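PDB 5A77: DNA endonuclease I-CvuI from Chlorella vulgaris, which probably acts as an intron-homing endonuclease of the LAGLIDADG family and is captured here on the I-CreI DNA target, cleaved in the presence of magnesium. Local coordinates for residues V41-T46 with K106-I111; V30-E33 with Y39-R42. One frame throughout, in Å; residues are numbered along the deposited sequence.

Contact 1 (V41-T46 with K106-I111). With nucleotides of chain F.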
loop_
_atom_site.group_PDB
_atom_site.type_symbol
_atom_site.label_atom_id
_atom_site.label_comp_id
_atom_site.label_asym_id
_atom_site.label_seq_id
_atom_site.Cartn_x
_atom_site.Cartn_y
_atom_site.Cartn_z
ATOM N N VAL B 41 -22.616 3.313 15.141
ATOM C CA VAL B 41 -21.624 3.787 14.184
ATOM C C VAL B 41 -20.292 3.114 14.525
ATOM O O VAL B 41 -19.752 3.307 15.621
ATOM C CB VAL B 41 -21.507 5.318 14.193
ATOM C CG1 VAL B 41 -20.272 5.767 13.451
ATOM C CG2 VAL B 41 -22.750 5.945 13.549
ATOM N N ARG B 42 -19.795 2.277 13.614
ATOM C CA ARG B 42 -18.553 1.547 13.854
ATOM C C ARG B 42 -17.395 2.323 13.258
ATOM O O ARG B 42 -17.452 2.696 12.103
ATOM C CB ARG B 42 -18.617 0.124 13.259
ATOM C CG ARG B 42 -17.280 -0.667 13.259
ATOM C CD ARG B 42 -17.437 -2.113 12.704
ATOM N NE ARG B 42 -18.449 -2.857 13.456
ATOM C CZ ARG B 42 -19.215 -3.828 12.963
ATOM N NH1 ARG B 42 -19.081 -4.207 11.695
ATOM N NH2 ARG B 42 -20.130 -4.412 13.743
ATOM N N VAL B 43 -16.366 2.587 14.057
ATOM C CA VAL B 43 -15.117 3.141 13.555
ATOM C C VAL B 43 -14.030 2.044 13.473
ATOM O O VAL B 43 -13.948 1.176 14.355
ATOM C CB VAL B 43 -14.627 4.311 14.435
ATOM C CG1 VAL B 43 -15.629 5.464 14.410
ATOM C CG2 VAL B 43 -14.387 3.850 15.853
ATOM N N SER B 44 -13.208 2.070 12.422
ATOM C CA SER B 44 -12.133 1.082 12.287
ATOM C C SER B 44 -11.004 1.458 11.341
ATOM O O SER B 44 -11.222 2.057 10.282
ATOM C CB SER B 44 -12.700 -0.271 11.838
ATOM O OG SER B 44 -13.479 -0.146 10.663
ATOM N N LEU B 45 -9.790 1.096 11.747
ATOM C CA LEU B 45 -8.649 1.063 10.845
ATOM C C LEU B 45 -8.374 -0.388 10.487
ATOM O O LEU B 45 -8.208 -1.225 11.375
ATOM C CB LEU B 45 -7.411 1.702 11.484
ATOM C CG LEU B 45 -6.112 1.726 10.664
ATOM C CD1 LEU B 45 -5.284 2.927 11.045
ATOM C CD2 LEU B 45 -5.292 0.467 10.877
ATOM N N THR B 46 -8.303 -0.695 9.195
ATOM C CA THR B 46 -8.039 -2.072 8.783
ATOM C C THR B 46 -6.922 -2.106 7.740
ATOM O O THR B 46 -6.865 -1.259 6.857
ATOM C CB THR B 46 -9.313 -2.738 8.218
ATOM O OG1 THR B 46 -10.175 -3.112 9.301
ATOM C CG2 THR B 46 -8.963 -4.003 7.460
ATOM N N LYS B 106 -9.112 12.252 10.416
ATOM C CA LYS B 106 -9.607 13.409 11.146
ATOM C C LYS B 106 -11.120 13.330 11.361
ATOM O O LYS B 106 -11.628 13.654 12.445
ATOM C CB LYS B 106 -9.233 14.690 10.403
ATOM C CG LYS B 106 -8.528 15.718 11.272
ATOM C CD LYS B 106 -7.129 15.268 11.665
ATOM C CE LYS B 106 -6.481 16.260 12.630
ATOM N NZ LYS B 106 -7.228 16.345 13.919
ATOM N N LEU B 107 -11.840 12.887 10.334
ATOM C CA LEU B 107 -13.282 12.714 10.463
ATOM C C LEU B 107 -13.593 11.658 11.520
ATOM O O LEU B 107 -14.375 11.909 12.435
ATOM C CB LEU B 107 -13.907 12.340 9.116
ATOM C CG LEU B 107 -13.964 13.504 8.117
ATOM C CD1 LEU B 107 -14.684 13.107 6.838
ATOM C CD2 LEU B 107 -14.627 14.721 8.736
ATOM N N VAL B 108 -12.956 10.494 11.409
ATOM C CA VAL B 108 -13.135 9.410 12.376
ATOM C C VAL B 108 -12.790 9.843 13.810
ATOM O O VAL B 108 -13.444 9.418 14.764
ATOM C CB VAL B 108 -12.300 8.171 11.980
ATOM C CG1 VAL B 108 -12.267 7.150 13.117
ATOM C CG2 VAL B 108 -12.878 7.533 10.719
ATOM N N LEU B 109 -11.803 10.718 13.973
ATOM C CA LEU B 109 -11.532 11.261 15.301
ATOM C C LEU B 109 -12.641 12.216 15.781
ATOM O O LEU B 109 -12.889 12.309 16.987
ATOM C CB LEU B 109 -10.184 11.971 15.334
ATOM C CG LEU B 109 -8.993 11.015 15.279
ATOM C CD1 LEU B 109 -7.676 11.758 15.324
ATOM C CD2 LEU B 109 -9.079 9.989 16.412
ATOM N N GLN B 110 -13.301 12.923 14.859
ATOM C CA GLN B 110 -14.448 13.744 15.238
ATOM C C GLN B 110 -15.616 12.845 15.636
ATOM O O GLN B 110 -16.416 13.202 16.518
ATOM C CB GLN B 110 -14.874 14.697 14.107
ATOM C CG GLN B 110 -14.049 15.982 14.003
ATOM C CD GLN B 110 -13.860 16.657 15.344
ATOM O OE1 GLN B 110 -14.801 16.782 16.116
ATOM N NE2 GLN B 110 -12.639 17.084 15.634
ATOM N N ILE B 111 -15.717 11.680 14.992
ATOM C CA ILE B 111 -16.754 10.712 15.366
ATOM C C ILE B 111 -16.496 10.063 16.723
ATOM O O ILE B 111 -17.420 9.842 17.499
ATOM C CB ILE B 111 -16.897 9.581 14.338
ATOM C CG1 ILE B 111 -17.221 10.137 12.954
ATOM C CG2 ILE B 111 -17.967 8.585 14.791
ATOM C CD1 ILE B 111 -17.578 9.053 11.952
ATOM P P DT F 5 -26.583 -7.074 6.298
ATOM O OP1 DT F 5 -27.813 -7.667 5.726
ATOM O OP2 DT F 5 -26.703 -6.021 7.329
ATOM O "O5'" DT F 5 -25.665 -8.225 6.944
ATOM C "C5'" DT F 5 -25.019 -9.186 6.119
ATOM C "C4'" DT F 5 -24.499 -10.342 6.952
ATOM O "O4'" DT F 5 -23.182 -10.023 7.477
ATOM C "C3'" DT F 5 -25.359 -10.707 8.164
ATOM O "O3'" DT F 5 -25.486 -12.123 8.257
ATOM C "C2'" DT F 5 -24.570 -10.137 9.343
ATOM C "C1'" DT F 5 -23.142 -10.297 8.863
ATOM N N1 DT F 5 -22.191 -9.340 9.496
ATOM C C2 DT F 5 -21.127 -9.825 10.218
ATOM O O2 DT F 5 -20.914 -11.015 10.379
ATOM N N3 DT F 5 -20.308 -8.861 10.746
ATOM C C4 DT F 5 -20.435 -7.488 10.621
ATOM O O4 DT F 5 -19.640 -6.704 11.136
ATOM C C5 DT F 5 -21.573 -7.042 9.845
ATOM C C7 DT F 5 -21.838 -5.570 9.656
ATOM C C6 DT F 5 -22.384 -7.983 9.325
#
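Val41 and Val43, two residues apart on strand 39-50, face Val108 and Ile111, one turn apart on helix 102-114. The short segments run roughly antiparallel, their directions 140° apart and their axes 9.4 Å apart at closest, with Val43 over Val108 as the nearest backbone pair. The tight part is a patch of aliphatic carbons. Ile111 CG2 serves both valines, 3.9 Å from Val41 CG1 and 3.9 Å from Val43 CG1, sitting against the two at once. Val41 reaches it because CG1 stands opposite the backbone N (chi1 167°), and the two side chains meet nearly perpendicular; Ile111 and Val43 instead run past one another in opposite directions. Val108 completes the patch with CG1, which lies 3.9 Å from Val43 CB and slants across that valine. Leu87 of helix 84-94 also packs on Val43, while Ala27 and Leu130 touch Ile111, and all four contact residues are buried.

The far side of the helix takes no part: Leu107 and Leu109 are partly exposed, and Lys106 lies on the solvent side. Across the strand the other face is polar. Arg42 points away from the helix, its chain bent at chi3, and NH1 donates to O4 of the thymine DT5 of chain F at 2.6 Å, with an N-H...O angle of 139°; the thymine oxygen lies at the guanidinium edge, near its plane.

Chemically the strand is two-sided: aliphatic carbons meeting at van der Waals distance, without a polar bond between the segments, fix it to the helix layer, and the opposite face is left to carry a charged group that bonds to a base edge in the DNA, consistent with a part in target recognition.

Contact 2 (V30-E33 with Y39-R42). With nucleotides of chain C; nucleotides of chain F.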
loop_
_atom_site.group_PDB
_atom_site.type_symbol
_atom_site.label_atom_id
_atom_site.label_comp_id
_atom_site.label_asym_id
_atom_site.label_seq_id
_atom_site.Cartn_x
_atom_site.Cartn_y
_atom_site.Cartn_z
ATOM N N VAL B 30 -23.905 0.406 11.319
ATOM C CA VAL B 30 -24.413 -0.955 11.325
ATOM C C VAL B 30 -25.697 -1.047 12.131
ATOM O O VAL B 30 -25.856 -0.430 13.198
ATOM C CB VAL B 30 -23.380 -1.985 11.865
ATOM C CG1 VAL B 30 -22.028 -1.805 11.177
ATOM C CG2 VAL B 30 -23.243 -1.923 13.387
ATOM N N SER B 31 -26.633 -1.805 11.579
ATOM C CA SER B 31 -27.880 -2.077 12.254
ATOM C C SER B 31 -27.650 -3.132 13.333
ATOM O O SER B 31 -27.091 -4.190 13.069
ATOM C CB SER B 31 -28.934 -2.546 11.258
ATOM O OG SER B 31 -28.715 -3.902 10.927
ATOM N N ARG B 32 -28.063 -2.814 14.555
ATOM C CA ARG B 32 -27.979 -3.725 15.680
ATOM C C ARG B 32 -29.366 -3.790 16.323
ATOM O O ARG B 32 -29.816 -2.817 16.933
ATOM C CB ARG B 32 -26.936 -3.251 16.687
ATOM C CG ARG B 32 -25.515 -3.179 16.175
ATOM C CD ARG B 32 -24.986 -4.545 15.764
ATOM N NE ARG B 32 -25.030 -5.508 16.856
ATOM C CZ ARG B 32 -24.411 -6.690 16.834
ATOM N NH1 ARG B 32 -23.685 -7.047 15.774
ATOM N NH2 ARG B 32 -24.509 -7.513 17.875
ATOM N N GLU B 33 -30.047 -4.924 16.178
ATOM C CA GLU B 33 -31.466 -4.987 16.524
ATOM C C GLU B 33 -31.722 -4.937 18.027
ATOM O O GLU B 33 -32.830 -4.637 18.447
ATOM C CB GLU B 33 -32.104 -6.246 15.935
ATOM C CG GLU B 33 -33.014 -5.956 14.745
ATOM C CD GLU B 33 -33.070 -7.112 13.759
ATOM O OE1 GLU B 33 -33.695 -8.141 14.093
ATOM O OE2 GLU B 33 -32.480 -6.998 12.658
ATOM N N TYR B 39 -29.205 1.459 15.714
ATOM C CA TYR B 39 -27.973 1.622 14.936
ATOM C C TYR B 39 -26.747 1.976 15.768
ATOM O O TYR B 39 -26.826 2.689 16.770
ATOM C CB TYR B 39 -28.154 2.692 13.838
ATOM C CG TYR B 39 -29.097 2.292 12.722
ATOM C CD1 TYR B 39 -28.673 1.473 11.689
ATOM C CD2 TYR B 39 -30.410 2.729 12.706
ATOM C CE1 TYR B 39 -29.531 1.107 10.668
ATOM C CE2 TYR B 39 -31.277 2.368 11.687
ATOM C CZ TYR B 39 -30.830 1.557 10.672
ATOM O OH TYR B 39 -31.687 1.193 9.659
ATOM N N GLN B 40 -25.612 1.472 15.307
ATOM C CA GLN B 40 -24.306 1.727 15.897
ATOM C C GLN B 40 -23.432 2.325 14.806
ATOM O O GLN B 40 -23.508 1.901 13.653
ATOM C CB GLN B 40 -23.685 0.423 16.443
ATOM C CG GLN B 40 -22.287 0.572 17.043
ATOM C CD GLN B 40 -21.388 -0.649 16.803
ATOM O OE1 GLN B 40 -21.779 -1.608 16.141
ATOM N NE2 GLN B 40 -20.169 -0.596 17.324
ATOM N N VAL B 41 -22.616 3.313 15.141
ATOM C CA VAL B 41 -21.624 3.787 14.184
ATOM C C VAL B 41 -20.292 3.114 14.525
ATOM O O VAL B 41 -19.752 3.307 15.621
ATOM C CB VAL B 41 -21.507 5.318 14.193
ATOM C CG1 VAL B 41 -20.272 5.767 13.451
ATOM C CG2 VAL B 41 -22.750 5.945 13.549
ATOM N N ARG B 42 -19.795 2.277 13.614
ATOM C CA ARG B 42 -18.553 1.547 13.854
ATOM C C ARG B 42 -17.395 2.323 13.258
ATOM O O ARG B 42 -17.452 2.696 12.103
ATOM C CB ARG B 42 -18.617 0.124 13.259
ATOM C CG ARG B 42 -17.280 -0.667 13.259
ATOM C CD ARG B 42 -17.437 -2.113 12.704
ATOM N NE ARG B 42 -18.449 -2.857 13.456
ATOM C CZ ARG B 42 -19.215 -3.828 12.963
ATOM N NH1 ARG B 42 -19.081 -4.207 11.695
ATOM N NH2 ARG B 42 -20.130 -4.412 13.743
ATOM P P DA C 3 -21.667 1.380 22.901
ATOM O OP1 DA C 3 -20.795 2.175 23.803
ATOM O OP2 DA C 3 -22.446 1.968 21.792
ATOM O "O5'" DA C 3 -20.768 0.222 22.222
ATOM C "C5'" DA C 3 -19.689 -0.351 22.955
ATOM C "C4'" DA C 3 -19.037 -1.498 22.204
ATOM O "O4'" DA C 3 -19.842 -2.705 22.311
ATOM C "C3'" DA C 3 -18.818 -1.281 20.698
ATOM O "O3'" DA C 3 -17.588 -1.870 20.361
ATOM C "C2'" DA C 3 -19.964 -2.093 20.100
ATOM C "C1'" DA C 3 -19.896 -3.284 21.037
ATOM N N9 DA C 3 -21.012 -4.223 20.944
ATOM C C8 DA C 3 -22.311 -3.948 20.609
ATOM N N7 DA C 3 -23.087 -5.007 20.583
ATOM C C5 DA C 3 -22.234 -6.054 20.915
ATOM C C6 DA C 3 -22.442 -7.445 21.072
ATOM N N6 DA C 3 -23.626 -8.039 20.882
ATOM N N1 DA C 3 -21.373 -8.209 21.420
ATOM C C2 DA C 3 -20.181 -7.616 21.595
ATOM N N3 DA C 3 -19.865 -6.317 21.477
ATOM C C4 DA C 3 -20.951 -5.585 21.136
ATOM P P DT F 5 -26.583 -7.074 6.298
ATOM O OP1 DT F 5 -27.813 -7.667 5.726
ATOM O OP2 DT F 5 -26.703 -6.021 7.329
ATOM O "O5'" DT F 5 -25.665 -8.225 6.944
ATOM C "C5'" DT F 5 -25.019 -9.186 6.119
ATOM C "C4'" DT F 5 -24.499 -10.342 6.952
ATOM O "O4'" DT F 5 -23.182 -10.023 7.477
ATOM C "C3'" DT F 5 -25.359 -10.707 8.164
ATOM O "O3'" DT F 5 -25.486 -12.123 8.257
ATOM C "C2'" DT F 5 -24.570 -10.137 9.343
ATOM C "C1'" DT F 5 -23.142 -10.297 8.863
ATOM N N1 DT F 5 -22.191 -9.340 9.496
ATOM C C2 DT F 5 -21.127 -9.825 10.218
ATOM O O2 DT F 5 -20.914 -11.015 10.379
ATOM N N3 DT F 5 -20.308 -8.861 10.746
ATOM C C4 DT F 5 -20.435 -7.488 10.621
ATOM O O4 DT F 5 -19.640 -6.704 11.136
ATOM C C5 DT F 5 -21.573 -7.042 9.845
ATOM C C7 DT F 5 -21.838 -5.570 9.656
ATOM C C6 DT F 5 -22.384 -7.983 9.325
ATOM P P DA C 4 -16.426 -1.064 19.600
ATOM O OP1 DA C 4 -16.018 0.115 20.390
ATOM O OP2 DA C 4 -16.851 -0.950 18.183
ATOM O "O5'" DA C 4 -15.207 -2.107 19.699
ATOM C "C5'" DA C 4 -14.789 -2.588 20.992
ATOM C "C4'" DA C 4 -14.594 -4.090 20.979
ATOM O "O4'" DA C 4 -15.871 -4.735 20.781
ATOM C "C3'" DA C 4 -13.678 -4.618 19.870
ATOM O "O3'" DA C 4 -12.679 -5.453 20.427
ATOM C "C2'" DA C 4 -14.620 -5.404 18.954
ATOM C "C1'" DA C 4 -15.708 -5.835 19.913
ATOM N N9 DA C 4 -16.993 -6.070 19.266
ATOM C C8 DA C 4 -17.776 -5.134 18.663
ATOM N N7 DA C 4 -18.893 -5.610 18.177
ATOM C C5 DA C 4 -18.857 -6.949 18.499
ATOM C C6 DA C 4 -19.769 -8.000 18.273
ATOM N N6 DA C 4 -20.925 -7.843 17.620
ATOM N N1 DA C 4 -19.435 -9.226 18.724
ATOM C C2 DA C 4 -18.269 -9.384 19.376
ATOM N N3 DA C 4 -17.333 -8.467 19.659
ATOM C C4 DA C 4 -17.693 -7.255 19.180
#
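Val30 and Gln40 form an antiparallel hydrogen-bonded pair. Val30 N donates to Gln40 O at 2.8 Å, and Gln40 N returns to Val30 O at 2.9 Å, almost straight at 171°. Val30 O also receives a CA-H...O contact from Tyr39 CA, so this carbonyl is approached by two neighbouring residues of the opposing strand.

On the DNA-facing side Val30 and Gln40 lie alongside each other, pointing the same way, with Val30 CG2 3.9 Å from Gln40 CB, while Val30 CG1 rests over one face of the Arg42 guanidinium, 3.8 Å from Arg42 NH1. Arg32 CG lies 4.0 Å from Gln40 CB, and the Arg32 guanidinium is turned 83° from the Gln40 amide. With the Arg32 chain bent at chi2 and chi3, CG stays against Gln40 while the guanidinium reaches the bases, where NH2 hydrogen-bonds O4 of a thymine. A leucine in place of Arg32 would probably leave that thymine O4 without this donor and strip the site of one positive charge. On the other face Tyr39 CE1 packs against Ser31 CB at 3.7 Å in the non-hydrogen-bonded pair.

Strands 23-31 and 39-50 thus build a beta hairpin of the antiparallel sheet with which LAGLIDADG endonucleases saddle their DNA target, Arg42 from the strand and Arg32 from the loop just beyond strand 23-31 reaching bases.

How the contacts relate
From the N terminus, helix 6-22 leads into strand 23-31, and the chain then turns back through the loop 32-38 into strand 39-50; contact 2 closes this short hairpin loop. Contact 1 starts on the same strand, sharing Val41 and Arg42, and closes a much longer loop, residues 47-105, that holds helix 55-64, strands 68-71 and 76-82 and helix 84-94. The two loops follow one another, neither enclosing the other, with the segments overlapping only at the shared pair; their centres are about 14 Å apart. Contact 2 joins neighbouring strands within the sheet, whereas contact 1 ties the sheet to helix 102-114 behind it, making strand 39-50 common to both.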